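Local coordinates for capsid protein VP1 (Human polyomavirus 12, PDB 6Y60), which probably forms the T=7 icosahedral capsid of the virus as pentameric units, and binds N-acetylneuraminic acid at surface loops between subunits, at residues F42-T47 against P58-P63; T50-D55 against Q142-Q147; K93-G98 against L213-T218; M127-G132 against F239-D244. All coordinates share one frame; numbering follows the deposited sequence.

Contact 1: residues F42-T47 against P58-P63; sequences FSEQVT and PKEQMP. With SIA (N-acetyl-alpha-neuraminic acid), chain K.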
loop_
_atom_site.group_PDB
_atom_site.type_symbol
_atom_site.label_atom_id
_atom_site.label_comp_id
_atom_site.label_asym_id
_atom_site.label_seq_id
_atom_site.Cartn_x
_atom_site.Cartn_y
_atom_site.Cartn_z
ATOM N N PHE A 42 -0.958 28.390 6.417
ATOM C CA PHE A 42 -1.779 28.189 5.213
ATOM C C PHE A 42 -1.232 29.103 4.131
ATOM O O PHE A 42 -0.405 29.998 4.424
ATOM C CB PHE A 42 -3.241 28.515 5.484
ATOM C CG PHE A 42 -3.990 27.631 6.449
ATOM C CD1 PHE A 42 -3.934 27.852 7.816
ATOM C CD2 PHE A 42 -4.861 26.665 5.991
ATOM C CE1 PHE A 42 -4.676 27.090 8.700
ATOM C CE2 PHE A 42 -5.621 25.912 6.873
ATOM C CZ PHE A 42 -5.524 26.126 8.227
ATOM N N SER A 43 -1.684 28.909 2.902
ATOM C CA SER A 43 -1.413 29.869 1.808
ATOM C C SER A 43 -2.552 30.888 1.823
ATOM O O SER A 43 -3.572 30.620 2.507
ATOM C CB SER A 43 -1.286 29.174 0.475
ATOM O OG SER A 43 -2.561 28.846 -0.040
ATOM N N GLU A 44 -2.421 31.973 1.066
ATOM C CA GLU A 44 -3.604 32.789 0.693
ATOM C C GLU A 44 -4.417 31.938 -0.293
ATOM O O GLU A 44 -3.916 30.890 -0.707
ATOM C CB GLU A 44 -3.218 34.170 0.168
ATOM C CG GLU A 44 -2.631 35.094 1.234
ATOM C CD GLU A 44 -3.513 35.550 2.392
ATOM O OE1 GLU A 44 -4.696 35.140 2.470
ATOM O OE2 GLU A 44 -2.989 36.319 3.245
ATOM N N GLN A 45 -5.655 32.340 -0.557
ATOM C CA GLN A 45 -6.564 31.686 -1.519
ATOM C C GLN A 45 -5.859 31.575 -2.864
ATOM O O GLN A 45 -5.365 32.607 -3.412
ATOM C CB GLN A 45 -7.907 32.419 -1.586
ATOM C CG GLN A 45 -8.774 32.141 -0.372
ATOM C CD GLN A 45 -10.133 32.792 -0.478
ATOM O OE1 GLN A 45 -10.412 33.543 -1.411
ATOM N NE2 GLN A 45 -11.012 32.419 0.417
ATOM N N VAL A 46 -5.805 30.349 -3.381
ATOM C CA VAL A 46 -5.049 30.059 -4.622
ATOM C C VAL A 46 -5.849 30.585 -5.797
ATOM O O VAL A 46 -7.013 30.136 -5.972
ATOM C CB VAL A 46 -4.745 28.555 -4.734
ATOM C CG1 VAL A 46 -4.190 28.166 -6.106
ATOM C CG2 VAL A 46 -3.819 28.119 -3.613
ATOM N N THR A 47 -5.210 31.441 -6.611
ATOM C CA THR A 47 -5.774 31.920 -7.889
ATOM C C THR A 47 -5.143 31.117 -9.030
ATOM O O THR A 47 -4.013 30.586 -8.873
ATOM C CB THR A 47 -5.611 33.441 -8.042
ATOM O OG1 THR A 47 -4.247 33.743 -8.347
ATOM C CG2 THR A 47 -6.071 34.199 -6.809
ATOM N N PRO A 58 0.841 35.305 -7.018
ATOM C CA PRO A 58 1.296 36.097 -5.876
ATOM C C PRO A 58 2.096 35.226 -4.898
ATOM O O PRO A 58 1.737 34.067 -4.747
ATOM C CB PRO A 58 -0.008 36.600 -5.252
ATOM C CG PRO A 58 -0.996 36.623 -6.424
ATOM C CD PRO A 58 -0.609 35.417 -7.257
ATOM N N LYS A 59 3.136 35.798 -4.277
ATOM C CA LYS A 59 4.070 35.088 -3.364
ATOM C C LYS A 59 3.292 34.325 -2.289
ATOM O O LYS A 59 3.727 33.218 -1.962
ATOM C CB LYS A 59 5.094 36.032 -2.722
ATOM C CG LYS A 59 4.557 37.068 -1.748
ATOM C CD LYS A 59 5.616 38.105 -1.351
ATOM C CE LYS A 59 5.037 39.411 -0.844
ATOM N N GLU A 60 2.177 34.866 -1.791
ATOM C CA GLU A 60 1.426 34.283 -0.639
ATOM C C GLU A 60 0.629 33.030 -1.052
ATOM O O GLU A 60 0.090 32.367 -0.156
ATOM C CB GLU A 60 0.471 35.290 -0.009
ATOM C CG GLU A 60 1.132 36.607 0.410
ATOM C CD GLU A 60 1.324 37.631 -0.699
ATOM O OE1 GLU A 60 0.896 37.381 -1.876
ATOM O OE2 GLU A 60 1.922 38.676 -0.397
ATOM N N GLN A 61 0.621 32.665 -2.341
ATOM C CA GLN A 61 -0.281 31.606 -2.874
ATOM C C GLN A 61 0.500 30.322 -3.190
ATOM O O GLN A 61 -0.109 29.426 -3.760
ATOM C CB GLN A 61 -1.071 32.192 -4.053
ATOM C CG GLN A 61 -2.126 33.205 -3.599
ATOM C CD GLN A 61 -2.845 33.844 -4.758
ATOM O OE1 GLN A 61 -2.950 33.250 -5.828
ATOM N NE2 GLN A 61 -3.263 35.097 -4.586
ATOM N N MET A 62 1.769 30.226 -2.795
ATOM C CA MET A 62 2.655 29.063 -3.070
ATOM C C MET A 62 3.404 28.631 -1.812
ATOM O O MET A 62 3.755 29.431 -0.933
ATOM C CB MET A 62 3.674 29.375 -4.163
ATOM C CG MET A 62 3.082 29.615 -5.510
ATOM S SD MET A 62 4.323 30.227 -6.683
ATOM C CE MET A 62 4.563 31.888 -6.052
ATOM N N PRO A 63 3.593 27.308 -1.660
ATOM C CA PRO A 63 4.402 26.774 -0.575
ATOM C C PRO A 63 5.896 26.843 -0.901
ATOM O O PRO A 63 6.279 26.713 -2.076
ATOM C CB PRO A 63 3.918 25.323 -0.460
ATOM C CG PRO A 63 3.489 24.965 -1.872
ATOM C CD PRO A 63 2.901 26.244 -2.427
HETATM C C1 SIA K . -5.769 38.165 -9.042
HETATM C C2 SIA K . -5.577 38.313 -10.532
HETATM C C3 SIA K . -4.062 38.396 -10.791
HETATM C C4 SIA K . -3.301 37.075 -10.594
HETATM C C5 SIA K . -4.003 35.900 -11.298
HETATM C C6 SIA K . -5.452 35.916 -10.837
HETATM C C7 SIA K . -6.305 34.771 -11.368
HETATM C C8 SIA K . -7.792 34.938 -11.032
HETATM C C9 SIA K . -8.580 33.611 -11.162
HETATM C C10 SIA K . -2.534 33.977 -11.645
HETATM C C11 SIA K . -1.956 32.782 -10.935
HETATM N N5 SIA K . -3.364 34.661 -10.916
HETATM O O1A SIA K . -4.870 38.587 -8.263
HETATM O O1B SIA K . -6.791 37.605 -8.619
HETATM O O4 SIA K . -1.954 37.195 -11.116
HETATM O O6 SIA K . -6.025 37.152 -11.270
HETATM O O7 SIA K . -6.132 34.671 -12.771
HETATM O O8 SIA K . -7.916 35.399 -9.690
HETATM O O9 SIA K . -8.274 32.670 -10.102
HETATM O O10 SIA K . -2.210 34.299 -12.776
HETATM O O HOH W 1 -1.606 31.280 -7.588
#
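One side-chain oxygen, Gln61 OE1, draws two donors from Thr47, and the hydroxyl of that threonine also meets a bound sugar. Thr47 OG1 donates to Gln61 OE1 at 2.9 Å in the plane of the amide and on a lone pair, while Thr47 N reaches that oxygen at 3.0 Å from 54° above the plane. A water links Gln61 OE1 to Thr47 O as well. With its proton committed to the glutamine, Thr47 OG1 accepts a hydrogen bond from the amide N5 of N-acetylneuraminic acid at 2.9 Å, almost straight (171°), which makes Gln61 second-shell to the sialic acid site. Arg56 O, Val48 O and Arg111 of a neighbouring subunit also bond to the sugar. Gln61 carries its amide to Thr47 on an extended outer chain (chi2 176°). Further back, Glu44 N donates to Glu60 O at 2.8 Å, and Glu44 CG packs tightly on Glu60 CB. Both segments belong to the loop between strands 20-26 and 66-71, beside strand 257-276, whose Arg258 forms a salt bridge with Glu44.

Contact 2: residues T50-D55 against Q142-Q147; sequences TARETD and QSHLVQ. With SIA (N-acetyl-alpha-neuraminic acid), chain K.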
loop_
_atom_site.group_PDB
_atom_site.type_symbol
_atom_site.label_atom_id
_atom_site.label_comp_id
_atom_site.label_asym_id
_atom_site.label_seq_id
_atom_site.Cartn_x
_atom_site.Cartn_y
_atom_site.Cartn_z
ATOM N N THR A 50 -5.570 32.548 -16.247
ATOM C CA THR A 50 -6.576 32.528 -17.344
ATOM C C THR A 50 -5.869 32.357 -18.693
ATOM O O THR A 50 -6.549 32.235 -19.704
ATOM C CB THR A 50 -7.445 33.792 -17.282
ATOM O OG1 THR A 50 -6.622 34.945 -17.136
ATOM C CG2 THR A 50 -8.363 33.816 -16.085
ATOM N N ALA A 51 -4.540 32.357 -18.697
ATOM C CA ALA A 51 -3.706 32.123 -19.889
ATOM C C ALA A 51 -2.320 31.703 -19.412
ATOM O O ALA A 51 -1.849 32.181 -18.364
ATOM C CB ALA A 51 -3.639 33.379 -20.756
ATOM N N ARG A 52 -1.684 30.841 -20.181
ATOM C CA ARG A 52 -0.295 30.397 -19.931
ATOM C C ARG A 52 0.665 31.604 -19.912
ATOM O O ARG A 52 1.605 31.600 -19.100
ATOM C CB ARG A 52 0.028 29.382 -21.028
ATOM C CG ARG A 52 1.184 28.473 -20.692
ATOM C CD ARG A 52 1.188 27.302 -21.634
ATOM N NE ARG A 52 2.395 26.580 -21.280
ATOM C CZ ARG A 52 3.509 26.585 -21.987
ATOM N NH1 ARG A 52 3.579 27.228 -23.151
ATOM N NH2 ARG A 52 4.533 25.879 -21.558
ATOM N N GLU A 53 0.367 32.652 -20.693
ATOM C CA GLU A 53 1.263 33.819 -20.914
ATOM C C GLU A 53 1.014 34.913 -19.875
ATOM O O GLU A 53 1.797 35.861 -19.886
ATOM C CB GLU A 53 1.046 34.377 -22.316
ATOM C CG GLU A 53 1.321 33.359 -23.406
ATOM C CD GLU A 53 0.207 32.361 -23.687
ATOM O OE1 GLU A 53 -0.948 32.592 -23.229
ATOM O OE2 GLU A 53 0.498 31.351 -24.372
ATOM N N THR A 54 -0.025 34.804 -19.033
ATOM C CA THR A 54 -0.320 35.771 -17.943
ATOM C C THR A 54 -0.399 35.063 -16.594
ATOM O O THR A 54 -1.062 35.566 -15.673
ATOM C CB THR A 54 -1.620 36.547 -18.193
ATOM O OG1 THR A 54 -2.643 35.581 -18.424
ATOM C CG2 THR A 54 -1.496 37.521 -19.345
ATOM N N ASP A 55 0.363 33.993 -16.443
ATOM C CA ASP A 55 0.405 33.155 -15.214
ATOM C C ASP A 55 1.302 33.851 -14.173
ATOM O O ASP A 55 2.519 33.776 -14.275
ATOM C CB ASP A 55 0.876 31.771 -15.648
ATOM C CG ASP A 55 0.831 30.706 -14.579
ATOM O OD1 ASP A 55 0.497 31.032 -13.441
ATOM O OD2 ASP A 55 1.148 29.568 -14.926
ATOM N N GLN A 142 6.874 23.295 -14.129
ATOM C CA GLN A 142 5.746 22.748 -14.915
ATOM C C GLN A 142 5.524 23.620 -16.151
ATOM O O GLN A 142 5.208 23.065 -17.248
ATOM C CB GLN A 142 4.518 22.693 -14.005
ATOM C CG GLN A 142 3.298 22.095 -14.684
ATOM C CD GLN A 142 2.318 21.556 -13.667
ATOM O OE1 GLN A 142 2.385 20.389 -13.327
ATOM N NE2 GLN A 142 1.420 22.394 -13.164
ATOM N N SER A 143 5.680 24.940 -15.993
ATOM C CA SER A 143 5.598 25.912 -17.109
ATOM C C SER A 143 6.728 26.941 -17.060
ATOM O O SER A 143 6.830 27.701 -16.047
ATOM C CB SER A 143 4.289 26.633 -17.123
ATOM O OG SER A 143 4.294 27.640 -18.141
ATOM N N HIS A 144 7.428 27.066 -18.188
ATOM C CA HIS A 144 8.535 28.034 -18.353
ATOM C C HIS A 144 7.981 29.456 -18.459
ATOM O O HIS A 144 8.789 30.401 -18.283
ATOM C CB HIS A 144 9.416 27.640 -19.537
ATOM C CG HIS A 144 8.879 28.018 -20.875
ATOM N ND1 HIS A 144 9.175 29.232 -21.455
ATOM C CD2 HIS A 144 8.138 27.331 -21.769
ATOM C CE1 HIS A 144 8.605 29.293 -22.641
ATOM N NE2 HIS A 144 7.949 28.138 -22.855
ATOM N N LEU A 145 6.676 29.626 -18.702
ATOM C CA LEU A 145 6.109 30.970 -18.977
ATOM C C LEU A 145 5.650 31.638 -17.700
ATOM O O LEU A 145 5.264 32.802 -17.808
ATOM C CB LEU A 145 4.979 30.908 -20.005
ATOM C CG LEU A 145 5.474 30.607 -21.415
ATOM C CD1 LEU A 145 4.297 30.422 -22.358
ATOM C CD2 LEU A 145 6.415 31.712 -21.917
ATOM N N VAL A 146 5.744 30.974 -16.544
ATOM C CA VAL A 146 5.289 31.604 -15.274
ATOM C C VAL A 146 6.119 32.882 -15.051
ATOM O O VAL A 146 7.359 32.828 -15.191
ATOM C CB VAL A 146 5.358 30.656 -14.065
ATOM C CG1 VAL A 146 5.081 31.389 -12.756
ATOM C CG2 VAL A 146 4.399 29.489 -14.246
ATOM N N GLN A 147 5.445 33.968 -14.674
ATOM C CA GLN A 147 6.071 35.225 -14.199
ATOM C C GLN A 147 5.960 35.268 -12.677
ATOM O O GLN A 147 4.848 35.537 -12.183
ATOM C CB GLN A 147 5.367 36.437 -14.814
ATOM C CG GLN A 147 5.476 36.514 -16.333
ATOM C CD GLN A 147 4.360 37.353 -16.915
ATOM O OE1 GLN A 147 3.982 38.390 -16.361
ATOM N NE2 GLN A 147 3.767 36.871 -18.000
HETATM C C1 SIA K . -5.769 38.165 -9.042
HETATM C C2 SIA K . -5.577 38.313 -10.532
HETATM C C3 SIA K . -4.062 38.396 -10.791
HETATM C C4 SIA K . -3.301 37.075 -10.594
HETATM C C5 SIA K . -4.003 35.900 -11.298
HETATM C C6 SIA K . -5.452 35.916 -10.837
HETATM C C7 SIA K . -6.305 34.771 -11.368
HETATM C C8 SIA K . -7.792 34.938 -11.032
HETATM C C9 SIA K . -8.580 33.611 -11.162
HETATM C C10 SIA K . -2.534 33.977 -11.645
HETATM C C11 SIA K . -1.956 32.782 -10.935
HETATM N N5 SIA K . -3.364 34.661 -10.916
HETATM O O1A SIA K . -4.870 38.587 -8.263
HETATM O O1B SIA K . -6.791 37.605 -8.619
HETATM O O4 SIA K . -1.954 37.195 -11.116
HETATM O O6 SIA K . -6.025 37.152 -11.270
HETATM O O7 SIA K . -6.132 34.671 -12.771
HETATM O O8 SIA K . -7.916 35.399 -9.690
HETATM O O9 SIA K . -8.274 32.670 -10.102
HETATM O O10 SIA K . -2.210 34.299 -12.776
HETATM O O HOH W 2 3.517 23.959 -19.294
HETATM O O HOH W 3 2.402 29.492 -17.328
HETATM O O HOH W 4 2.974 33.768 -17.790
#
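Water 3, an ordered molecule between the segments, is held by three groups: it donates to Asp55 OD2 at 2.7 Å and to Arg52 O, and accepts from Ser143 OG at 2.8 Å. A second water, bonded to Arg52 O, Asp55 N and Leu145 O, makes Arg52 O an acceptor of two waters. The direct backbone link is Gln147 N to Asp55 O, 3.0 Å, nearly along the C=O axis (172°). Ser143 to Val146 forms a type I beta turn; within it Ser143 OG also accepts from Leu145 N at 3.2 Å, an ST turn. The turn packs against segment 50-55, at the edge of the sialic acid site; Thr54 O is near the sugar's O10, but both are acceptors and make no bond. Arg52 runs extended across the turn, with CG anti to the backbone N (chi1 -160°), and Leu145 CG lies over one guanidinium face, toward its rim. The guanidinium and His144 ring planes are 76° apart where Arg52 NH2 nears His144 CD2. Arg52 NH1 and His144 NE2 both bond to Thr38 OG1 of a neighbouring subunit, whose Trp39 makes a cation-pi contact with Arg52. Asp55 OD1 bonds to His106 ND1 of that subunit.

Contact 3: residues K93-G98 against L213-T218; sequences KTEVIG and LTFTNT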
loop_
_atom_site.group_PDB
_atom_site.type_symbol
_atom_site.label_atom_id
_atom_site.label_comp_id
_atom_site.label_asym_id
_atom_site.label_seq_id
_atom_site.Cartn_x
_atom_site.Cartn_y
_atom_site.Cartn_z
ATOM N N LYS A 93 16.261 11.871 14.494
ATOM C CA LYS A 93 14.828 11.585 14.713
ATOM C C LYS A 93 14.040 12.765 14.187
ATOM O O LYS A 93 14.280 13.893 14.670
ATOM C CB LYS A 93 14.508 11.415 16.192
ATOM C CG LYS A 93 15.242 10.297 16.897
ATOM C CD LYS A 93 14.614 10.033 18.239
ATOM C CE LYS A 93 14.239 8.587 18.400
ATOM N NZ LYS A 93 14.673 8.096 19.720
ATOM N N THR A 94 13.144 12.527 13.227
ATOM C CA THR A 94 12.316 13.608 12.651
ATOM C C THR A 94 10.851 13.195 12.769
ATOM O O THR A 94 10.540 11.972 12.720
ATOM C CB THR A 94 12.821 14.013 11.253
ATOM O OG1 THR A 94 12.120 15.172 10.834
ATOM C CG2 THR A 94 12.641 12.941 10.206
ATOM N N GLU A 95 9.998 14.200 12.931
ATOM C CA GLU A 95 8.545 14.045 13.153
ATOM C C GLU A 95 7.811 15.217 12.506
ATOM O O GLU A 95 8.162 16.392 12.780
ATOM C CB GLU A 95 8.274 14.045 14.658
ATOM C CG GLU A 95 6.821 13.847 15.013
ATOM C CD GLU A 95 6.561 12.443 15.480
ATOM O OE1 GLU A 95 6.982 11.504 14.749
ATOM O OE2 GLU A 95 5.934 12.286 16.556
ATOM N N VAL A 96 6.787 14.928 11.718
ATOM C CA VAL A 96 5.811 15.963 11.312
ATOM C C VAL A 96 4.761 16.019 12.423
ATOM O O VAL A 96 4.240 14.968 12.833
ATOM C CB VAL A 96 5.186 15.697 9.939
ATOM C CG1 VAL A 96 4.141 16.751 9.610
ATOM C CG2 VAL A 96 6.248 15.624 8.860
ATOM N N ILE A 97 4.510 17.224 12.907
ATOM C CA ILE A 97 3.661 17.494 14.102
ATOM C C ILE A 97 2.312 17.950 13.574
ATOM O O ILE A 97 2.306 18.760 12.660
ATOM C CB ILE A 97 4.314 18.613 14.950
ATOM C CG1 ILE A 97 5.692 18.208 15.479
ATOM C CG2 ILE A 97 3.415 19.059 16.083
ATOM C CD1 ILE A 97 5.622 17.238 16.612
ATOM N N GLY A 98 1.224 17.462 14.141
ATOM C CA GLY A 98 -0.087 18.123 13.984
ATOM C C GLY A 98 -1.026 17.458 12.988
ATOM O O GLY A 98 -1.969 18.172 12.550
ATOM N N LEU A 213 -0.088 10.090 7.315
ATOM C CA LEU A 213 1.063 10.450 8.181
ATOM C C LEU A 213 1.208 9.389 9.281
ATOM O O LEU A 213 0.210 8.833 9.742
ATOM C CB LEU A 213 0.864 11.872 8.719
ATOM C CG LEU A 213 2.134 12.679 8.995
ATOM C CD1 LEU A 213 2.770 13.208 7.708
ATOM C CD2 LEU A 213 1.820 13.841 9.918
ATOM N N THR A 214 2.443 9.068 9.628
ATOM C CA THR A 214 2.779 8.237 10.794
ATOM C C THR A 214 3.624 9.116 11.712
ATOM O O THR A 214 4.233 10.111 11.256
ATOM C CB THR A 214 3.464 6.924 10.389
ATOM O OG1 THR A 214 4.748 7.264 9.888
ATOM C CG2 THR A 214 2.709 6.144 9.340
ATOM N N PHE A 215 3.591 8.817 12.995
ATOM C CA PHE A 215 4.386 9.577 13.987
ATOM C C PHE A 215 4.780 8.596 15.084
ATOM O O PHE A 215 4.078 7.577 15.325
ATOM C CB PHE A 215 3.633 10.836 14.426
ATOM C CG PHE A 215 2.231 10.571 14.906
ATOM C CD1 PHE A 215 1.190 10.438 14.008
ATOM C CD2 PHE A 215 1.957 10.417 16.255
ATOM C CE1 PHE A 215 -0.096 10.168 14.439
ATOM C CE2 PHE A 215 0.663 10.145 16.686
ATOM C CZ PHE A 215 -0.361 10.027 15.775
ATOM N N THR A 216 5.930 8.872 15.692
ATOM C CA THR A 216 6.532 8.018 16.729
ATOM C C THR A 216 7.762 8.739 17.263
ATOM O O THR A 216 8.215 9.726 16.629
ATOM C CB THR A 216 6.894 6.630 16.205
ATOM O OG1 THR A 216 7.398 5.936 17.343
ATOM C CG2 THR A 216 7.920 6.654 15.086
ATOM N N ASN A 217 8.233 8.322 18.422
ATOM C CA ASN A 217 9.500 8.865 18.971
ATOM C C ASN A 217 10.529 7.734 18.996
ATOM O O ASN A 217 11.579 7.911 19.635
ATOM C CB ASN A 217 9.281 9.568 20.320
ATOM C CG ASN A 217 8.808 8.658 21.430
ATOM O OD1 ASN A 217 8.284 7.577 21.169
ATOM N ND2 ASN A 217 8.989 9.098 22.682
ATOM N N THR A 218 10.245 6.620 18.328
ATOM C CA THR A 218 11.070 5.392 18.418
ATOM C C THR A 218 11.866 5.132 17.137
ATOM O O THR A 218 12.501 4.077 17.102
ATOM C CB THR A 218 10.203 4.166 18.707
ATOM O OG1 THR A 218 9.392 3.906 17.556
ATOM C CG2 THR A 218 9.364 4.382 19.946
HETATM O O HOH W 5 6.093 11.962 11.883
#
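Strands 93-96 and 213-216 meet where the VP1 pentamer is sewn together: residues Leu213 to Thr216 form an antiparallel ladder with a strand of a neighbouring subunit, carrying a beta sheet across the interface. Within the chain, the axes of the two short strands approach to 6.9 Å at 133° between their directions, too far apart for a backbone ladder, and the carboxylate of Glu95 spans the gap. A bend at chi2 turns that carboxylate toward Thr216 and brings Glu95 OE1 to Thr216 N at 3.0 Å. The bond is nearly straight (167°) and uses the syn lone pair of OE1. A water joins Glu95 OE1, Val96 N and Thr214 O, donating to both oxygens and accepting from the nitrogen. The same carboxylate lies against Phe215 CB, 3.4 Å from Glu95 OE1, with its plane 83° from that of the ring. Beyond the water, Val96 CG1 packs on Leu213 CD2 at 3.7 Å, the side chains crossing at about a right angle. Glu95 OE2 is hydrogen-bonded to Tyr199 OH of the neighbouring subunit. The donors to OE1, Thr216 N and the water, would stabilise a negative charge on Glu95, while burial and Thr216 O, only 2.9 Å from Glu95 OE1, would work against it, so the ionisation is left open.

Contact 4: residues M127-G132 against F239-D244; sequences MFAVGG and FLSCCD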
loop_
_atom_site.group_PDB
_atom_site.type_symbol
_atom_site.label_atom_id
_atom_site.label_comp_id
_atom_site.label_asym_id
_atom_site.label_seq_id
_atom_site.Cartn_x
_atom_site.Cartn_y
_atom_site.Cartn_z
ATOM N N MET A 127 9.368 16.466 2.536
ATOM C CA MET A 127 10.817 16.314 2.371
ATOM C C MET A 127 11.482 16.856 3.633
ATOM O O MET A 127 10.941 17.819 4.253
ATOM C CB MET A 127 11.322 16.980 1.088
ATOM C CG MET A 127 11.628 18.439 1.204
ATOM S SD MET A 127 13.270 18.841 1.897
ATOM C CE MET A 127 14.338 18.316 0.563
ATOM N N PHE A 128 12.552 16.191 4.046
ATOM C CA PHE A 128 13.480 16.707 5.083
ATOM C C PHE A 128 14.899 16.444 4.600
ATOM O O PHE A 128 15.135 15.556 3.720
ATOM C CB PHE A 128 13.188 16.150 6.486
ATOM C CG PHE A 128 13.589 14.723 6.743
ATOM C CD1 PHE A 128 12.735 13.669 6.423
ATOM C CD2 PHE A 128 14.807 14.419 7.323
ATOM C CE1 PHE A 128 13.115 12.352 6.652
ATOM C CE2 PHE A 128 15.169 13.110 7.579
ATOM C CZ PHE A 128 14.327 12.076 7.231
ATOM N N ALA A 129 15.813 17.266 5.103
ATOM C CA ALA A 129 17.248 17.194 4.779
ATOM C C ALA A 129 18.042 17.612 6.008
ATOM O O ALA A 129 17.610 18.522 6.730
ATOM C CB ALA A 129 17.575 18.061 3.599
ATOM N N VAL A 130 19.155 16.923 6.220
ATOM C CA VAL A 130 20.156 17.271 7.255
ATOM C C VAL A 130 21.493 17.287 6.540
ATOM O O VAL A 130 21.818 16.264 5.871
ATOM C CB VAL A 130 20.147 16.304 8.444
ATOM C CG1 VAL A 130 21.160 16.717 9.492
ATOM C CG2 VAL A 130 18.771 16.183 9.059
ATOM N N GLY A 131 22.181 18.428 6.624
ATOM C CA GLY A 131 23.454 18.654 5.916
ATOM C C GLY A 131 24.454 19.470 6.712
ATOM O O GLY A 131 24.051 20.084 7.725
ATOM N N GLY A 132 25.704 19.520 6.225
ATOM C CA GLY A 132 26.776 20.348 6.811
ATOM C C GLY A 132 27.006 21.589 5.969
ATOM O O GLY A 132 28.041 22.260 6.116
ATOM N N PHE A 239 22.621 22.315 8.995
ATOM C CA PHE A 239 21.629 22.825 8.008
ATOM C C PHE A 239 20.433 21.875 7.961
ATOM O O PHE A 239 20.624 20.688 7.605
ATOM C CB PHE A 239 22.289 23.017 6.649
ATOM C CG PHE A 239 23.333 24.095 6.671
ATOM C CD1 PHE A 239 24.594 23.849 7.204
ATOM C CD2 PHE A 239 23.045 25.365 6.185
ATOM C CE1 PHE A 239 25.550 24.856 7.249
ATOM C CE2 PHE A 239 24.009 26.366 6.211
ATOM C CZ PHE A 239 25.262 26.107 6.734
ATOM N N LEU A 240 19.270 22.367 8.398
ATOM C CA LEU A 240 17.987 21.631 8.400
ATOM C C LEU A 240 17.091 22.241 7.311
ATOM O O LEU A 240 16.971 23.465 7.254
ATOM C CB LEU A 240 17.325 21.718 9.778
ATOM C CG LEU A 240 18.168 21.294 10.970
ATOM C CD1 LEU A 240 17.361 21.439 12.240
ATOM C CD2 LEU A 240 18.699 19.865 10.811
ATOM N N SER A 241 16.451 21.398 6.505
ATOM C CA SER A 241 15.559 21.797 5.394
ATOM C C SER A 241 14.339 20.881 5.413
ATOM O O SER A 241 14.481 19.708 5.768
ATOM C CB SER A 241 16.268 21.723 4.059
ATOM O OG SER A 241 17.496 22.425 4.078
ATOM N N CYS A 242 13.163 21.387 5.052
ATOM C CA CYS A 242 11.974 20.508 4.948
ATOM C C CYS A 242 10.855 21.211 4.179
ATOM O O CYS A 242 10.956 22.427 3.937
ATOM C CB CYS A 242 11.469 20.069 6.317
ATOM S SG CYS A 242 11.068 21.439 7.435
ATOM N N CYS A 243 9.835 20.452 3.798
ATOM C CA CYS A 243 8.511 20.969 3.365
ATOM C C CYS A 243 7.511 19.858 3.613
ATOM O O CYS A 243 7.843 18.685 3.364
ATOM C CB CYS A 243 8.484 21.384 1.904
ATOM S SG CYS A 243 6.922 22.182 1.442
ATOM N N ASP A 244 6.357 20.206 4.155
ATOM C CA ASP A 244 5.352 19.210 4.611
ATOM C C ASP A 244 3.979 19.734 4.227
ATOM O O ASP A 244 3.281 20.290 5.111
ATOM C CB ASP A 244 5.516 18.939 6.096
ATOM C CG ASP A 244 6.794 18.146 6.328
ATOM O OD1 ASP A 244 6.834 16.979 5.873
ATOM O OD2 ASP A 244 7.776 18.725 6.859
#
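Strands 127-131 and 239-244 are antiparallel neighbours in the main beta sheet of the VP1 jelly roll, their axes 4.4 Å apart and 177° from parallel. Six backbone hydrogen bonds join them in the hydrogen-bonded pairs Met127 with Cys243, Ala129 with Ser241 and Gly131 with Phe239. The shortest is Met127 N to Cys243 O at 2.8 Å; at the opposite end Gly131 N to Phe239 O and Phe239 N to Gly131 O are both 2.9 Å. At the non-hydrogen-bonded pair Phe128 with Cys242 the chains pinch together, CA to CA 4.1 Å, and Cys242 CA lies 3.0 Å from Met127 O in a CA-H...O contact. On the sheet face with Phe128 and Cys242, Val130 and Leu240 run alongside each other in the same direction, with Val130 CG2 4.1 Å from Leu240 CD2. On the other face, Met127 folds back through bends at chi2 and chi3 (82° and 70°), which set its SD 3.7 Å from Cys242 CA. Ala129 CB meets Ser241 CB there, and Gly131 O lies at the edge of the Phe239 ring, in its plane. Asp244 OD1 is hydrogen-bonded to His126 ND1 and forms a salt bridge with Arg264 of strand 257-276. Strand 237-250 pairs antiparallel with that strand and with strand 66-71, while strand 124-131 pairs beyond with strand 197-204, from which Phe200 stacks on Phe128.

From the N terminus, contact 1 closes first, tying two parts of the long loop between strands 20-26 and 66-71. The excursion between its segments holds 50-55, which contact 2 joins to the loop after strand 136-139, so contacts 1 and 2 cross; both touch the same N-acetylneuraminic acid and the same neighbouring subunit. Strand 83-96 then opens contact 3, and strand 124-131 opens contact 4, before contact 2 closes. Contact 3 closes at 213-218 and contact 4 at 239-244, so these two cross each other and both cross contact 2. They touch in the sheet, Val96 CG2 to Asp244 OD1 at 3.3 Å, whereas contacts 2 and 3 lie on opposite sides of the chain's centre.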